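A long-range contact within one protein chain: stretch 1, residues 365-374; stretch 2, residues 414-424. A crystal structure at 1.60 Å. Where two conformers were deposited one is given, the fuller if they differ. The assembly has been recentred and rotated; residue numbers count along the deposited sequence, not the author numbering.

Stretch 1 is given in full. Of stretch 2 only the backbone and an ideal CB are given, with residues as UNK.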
# COMPACT_ATOMS: atom_id res chain seq x y z
N GLU A 365 39.00 55.20 -17.27
CA GLU A 365 37.75 55.74 -16.77
C GLU A 365 36.63 55.11 -17.57
O GLU A 365 36.66 55.12 -18.79
CB GLU A 365 37.68 57.25 -16.92
CG GLU A 365 36.42 57.83 -16.33
CD GLU A 365 36.28 59.30 -16.59
OE1 GLU A 365 36.19 59.67 -17.78
OE2 GLU A 365 36.26 60.07 -15.61
N GLN A 366 35.66 54.53 -16.86
CA GLN A 366 34.52 53.91 -17.50
C GLN A 366 33.37 53.73 -16.54
O GLN A 366 33.51 53.90 -15.33
CB GLN A 366 34.94 52.57 -18.08
CG GLN A 366 35.34 51.56 -17.00
CD GLN A 366 35.94 50.33 -17.60
OE1 GLN A 366 35.23 49.47 -18.10
NE2 GLN A 366 37.27 50.22 -17.51
N SER A 367 32.24 53.34 -17.10
CA SER A 367 31.02 53.14 -16.34
C SER A 367 31.08 51.88 -15.46
O SER A 367 31.64 50.85 -15.86
CB SER A 367 29.82 53.05 -17.30
OG SER A 367 28.60 53.17 -16.59
N VAL A 368 30.50 51.98 -14.27
CA VAL A 368 30.42 50.84 -13.35
C VAL A 368 29.10 50.95 -12.59
O VAL A 368 28.75 52.04 -12.17
CB VAL A 368 31.57 50.83 -12.31
CG1 VAL A 368 31.51 49.56 -11.46
CG2 VAL A 368 32.91 50.94 -12.98
N ASN A 369 28.37 49.84 -12.44
CA ASN A 369 27.12 49.86 -11.66
C ASN A 369 26.87 48.63 -10.79
O ASN A 369 25.82 48.52 -10.12
CB ASN A 369 25.90 50.14 -12.55
CG ASN A 369 25.57 49.00 -13.46
OD1 ASN A 369 26.46 48.36 -14.01
ND2 ASN A 369 24.28 48.73 -13.64
N TYR A 370 27.80 47.68 -10.81
CA TYR A 370 27.68 46.48 -10.01
C TYR A 370 29.02 46.05 -9.51
O TYR A 370 30.05 46.31 -10.11
CB TYR A 370 27.21 45.28 -10.82
CG TYR A 370 25.76 45.02 -11.08
CD1 TYR A 370 25.03 44.20 -10.26
CD2 TYR A 370 25.14 45.51 -12.22
CE1 TYR A 370 23.72 43.91 -10.52
CE2 TYR A 370 23.82 45.21 -12.49
CZ TYR A 370 23.12 44.41 -11.64
OH TYR A 370 21.81 44.07 -11.92
N CYS A 371 29.00 45.41 -8.35
CA CYS A 371 30.18 44.80 -7.75
C CYS A 371 29.78 43.46 -7.17
O CYS A 371 28.63 43.29 -6.77
CB CYS A 371 30.73 45.64 -6.61
SG CYS A 371 31.55 47.14 -7.07
N ILE A 372 30.72 42.53 -7.10
CA ILE A 372 30.52 41.26 -6.45
C ILE A 372 31.64 41.16 -5.44
O ILE A 372 32.75 41.58 -5.73
CB ILE A 372 30.53 40.08 -7.45
CG1 ILE A 372 29.22 40.11 -8.25
CG2 ILE A 372 30.73 38.73 -6.75
CD1 ILE A 372 29.08 38.98 -9.22
N ILE A 373 31.30 40.69 -4.23
CA ILE A 373 32.29 40.45 -3.18
C ILE A 373 32.04 39.04 -2.69
O ILE A 373 30.89 38.65 -2.53
CB ILE A 373 32.11 41.37 -1.97
CG1 ILE A 373 31.79 42.80 -2.40
CG2 ILE A 373 33.38 41.27 -1.03
CD1 ILE A 373 31.31 43.69 -1.23
N GLN A 374 33.10 38.28 -2.50
CA GLN A 374 32.99 36.92 -1.97
C GLN A 374 34.06 36.67 -0.93
O GLN A 374 35.22 36.99 -1.17
CB GLN A 374 33.17 35.87 -3.07
CG GLN A 374 32.19 35.91 -4.22
CD GLN A 374 32.34 34.69 -5.11
OE1 GLN A 374 33.01 34.77 -6.13
NE2 GLN A 374 31.78 33.55 -4.70
N UNK A 414 23.58 53.07 -8.72
CA UNK A 414 23.44 54.02 -9.82
C UNK A 414 24.81 54.11 -10.51
O UNK A 414 25.82 54.26 -9.83
CB UNK A 414 22.96 55.39 -9.33
N UNK A 415 24.85 54.01 -11.85
CA UNK A 415 26.14 53.98 -12.54
C UNK A 415 26.99 55.21 -12.35
O UNK A 415 26.46 56.31 -12.30
CB UNK A 415 25.91 53.77 -14.04
N UNK A 416 28.30 55.02 -12.29
CA UNK A 416 29.24 56.11 -12.16
C UNK A 416 30.38 55.87 -13.14
O UNK A 416 30.66 54.74 -13.50
CB UNK A 416 29.75 56.23 -10.72
N UNK A 417 31.00 56.96 -13.59
CA UNK A 417 32.16 56.90 -14.46
C UNK A 417 33.33 56.93 -13.50
O UNK A 417 33.61 57.98 -12.89
CB UNK A 417 32.20 58.04 -15.48
N UNK A 418 34.03 55.81 -13.42
CA UNK A 418 35.06 55.63 -12.42
C UNK A 418 36.38 55.14 -12.97
O UNK A 418 36.42 54.50 -14.00
CB UNK A 418 34.57 54.65 -11.35
N UNK A 419 37.45 55.43 -12.25
CA UNK A 419 38.76 54.89 -12.61
C UNK A 419 39.17 53.76 -11.66
O UNK A 419 40.12 53.03 -11.92
CB UNK A 419 39.81 56.00 -12.59
N UNK A 420 38.45 53.60 -10.55
CA UNK A 420 38.79 52.60 -9.59
C UNK A 420 37.66 52.43 -8.61
O UNK A 420 36.83 53.31 -8.47
CB UNK A 420 40.09 52.96 -8.87
N UNK A 421 37.59 51.25 -8.00
CA UNK A 421 36.65 50.98 -6.91
C UNK A 421 37.46 50.60 -5.69
O UNK A 421 38.57 50.07 -5.81
CB UNK A 421 35.65 49.88 -7.28
N UNK A 422 36.91 50.82 -4.51
CA UNK A 422 37.62 50.45 -3.31
C UNK A 422 36.67 49.86 -2.30
O UNK A 422 35.65 50.46 -1.98
CB UNK A 422 38.35 51.66 -2.72
N UNK A 423 37.03 48.69 -1.81
CA UNK A 423 36.27 47.99 -0.77
C UNK A 423 37.00 48.18 0.55
O UNK A 423 38.18 47.87 0.66
CB UNK A 423 36.10 46.50 -1.10
N UNK A 424 36.30 48.72 1.54
CA UNK A 424 36.84 48.89 2.88
C UNK A 424 35.96 48.09 3.84
O UNK A 424 34.75 48.27 3.86
CB UNK A 424 36.90 50.37 3.28

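At position 414 the CA-to-CB bond points away from stretch 1, and nothing of that stretch lies within 5.5 Å of the ideal CB. Stretch 1 sets little limit on the choice, and a polar or charged residue would do as well as any. The residue is Glu414, whose side chain makes no contact with stretch 1.

Position 415 has phi near -62° and psi near 145°, values that proline tolerates, and its N has no acceptor to meet on stretch 1. The CB points sideways, 3.8 Å from Ser367 OG and 3.9 Å from Asn369 CB, so a compact side chain, whether proline, alanine or serine, would fit. It is Pro415. Its CG lies 3.9 Å from Asn369 CB, while its CA makes a CA-H...O contact of 3.3 Å with Val368 O.

Position 416 is paired with Val368 in an antiparallel bridge. The N of 416 donates to Val368 O (3.0 Å), which excludes proline, and its O accepts from Val368 N (2.9 Å). With extended angles and a CB on the same face as Val368, a beta-branched residue suits well, though others could be accommodated. Val416 occupies it, with chi1 in the m well; its CG2 lies 3.9 Å from Val368 O, so the side chain rests by the bridge rather than packing on the Val368 methyls.

At 417 the pair is non-hydrogen-bonded, and the CB lies on the face of Ser367, 4.3 Å from Glu365 CG. The nearby Glu365 carboxylate would favour lysine or arginine on charge alone; a polar chain able to fold back over Ser367 would also serve. The deposited residue is nevertheless acidic. Glu417 curls with chi1 and chi2 both m, bringing OE2 to 3.2 Å from Ser367 CB. Water links the two residues: one molecule donates to Glu365 OE1 (2.9 Å) and Glu417 OE1 (2.5 Å), and another to Glu365 OE2 (2.7 Å) and the backbone Glu417 O (3.1 Å).

Position 418 pairs with Gln366, the N of 418 donating to Gln366 O (2.8 Å) and its O accepting from Gln366 N (3.0 Å). The CB is 4.4 Å from Val368 CG2, so small or modest apolar residues are reasonable. Ala418 sets its CB 4.3 Å from that same CG2.

The chain turns a corner at 419. The sideways CB lies 4.7 Å from Glu365 CA, and many residues would suit. Thr419 places CG2 3.7 Å from Glu365 CB.

Position 420 points away, unspecified by stretch 1; it is Ala420.

At 421 the CB points toward stretch 1, 4.9 Å from Cys371 SG; the Val368 side chain lies farther off, within reach of leucine, isoleucine or methionine. Leu421 CD1 touches both, lying 4.0 Å from Val368 CG1 and a tight 3.0 Å from Cys371 SG.

Position 422 is unconstrained by stretch 1; it is Arg422, whose guanidinium is hydrogen-bonded elsewhere in the structure.

At 423 the CB again points toward stretch 1 but across a gap, so a medium or large apolar side chain, such as leucine, isoleucine, methionine or phenylalanine, could meet Ile373. Leu423 CD1 lies 3.9 Å from Ile373 CD1.

Position 424, out of reach, is Thr424.

Stretch 2 414-424: EPVEATALRLT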
# COMPACT_ATOMS: atom_id res chain seq x y z
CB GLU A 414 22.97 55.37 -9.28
CG GLU A 414 22.72 56.44 -10.32
CD GLU A 414 21.51 56.17 -11.24
OE1 GLU A 414 20.73 55.20 -11.01
OE2 GLU A 414 21.33 57.00 -12.19
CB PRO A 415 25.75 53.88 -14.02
CG PRO A 415 24.39 53.37 -14.02
CD PRO A 415 23.74 53.95 -12.81
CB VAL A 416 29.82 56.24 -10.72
CG1 VAL A 416 28.74 56.64 -9.74
CG2 VAL A 416 30.52 54.94 -10.29
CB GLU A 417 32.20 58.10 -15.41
CG GLU A 417 31.07 58.10 -16.41
CD GLU A 417 31.12 56.90 -17.33
OE1 GLU A 417 32.20 56.63 -17.92
OE2 GLU A 417 30.08 56.22 -17.46
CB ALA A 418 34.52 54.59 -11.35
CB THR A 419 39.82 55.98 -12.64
OG1 THR A 419 39.85 56.66 -11.38
CG2 THR A 419 39.51 57.00 -13.75
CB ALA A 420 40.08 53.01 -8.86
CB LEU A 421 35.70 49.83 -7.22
CG LEU A 421 34.63 50.04 -8.28
CD1 LEU A 421 33.71 48.85 -8.23
CD2 LEU A 421 33.86 51.32 -8.07
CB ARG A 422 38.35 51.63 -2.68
CG ARG A 422 39.23 51.25 -1.48
CD ARG A 422 40.14 52.38 -1.11
NE ARG A 422 39.39 53.58 -0.74
CZ ARG A 422 39.93 54.79 -0.58
NH1 ARG A 422 41.23 54.99 -0.79
NH2 ARG A 422 39.18 55.83 -0.25
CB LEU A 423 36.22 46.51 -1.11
CG LEU A 423 35.64 45.57 -0.03
CD1 LEU A 423 34.16 45.85 0.20
CD2 LEU A 423 35.88 44.16 -0.48
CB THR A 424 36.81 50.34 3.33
OG1 THR A 424 37.55 51.13 2.38
CG2 THR A 424 37.42 50.49 4.71
O HOH W 1 36.47 59.17 -13.07
O HOH W 2 33.90 58.25 -18.89
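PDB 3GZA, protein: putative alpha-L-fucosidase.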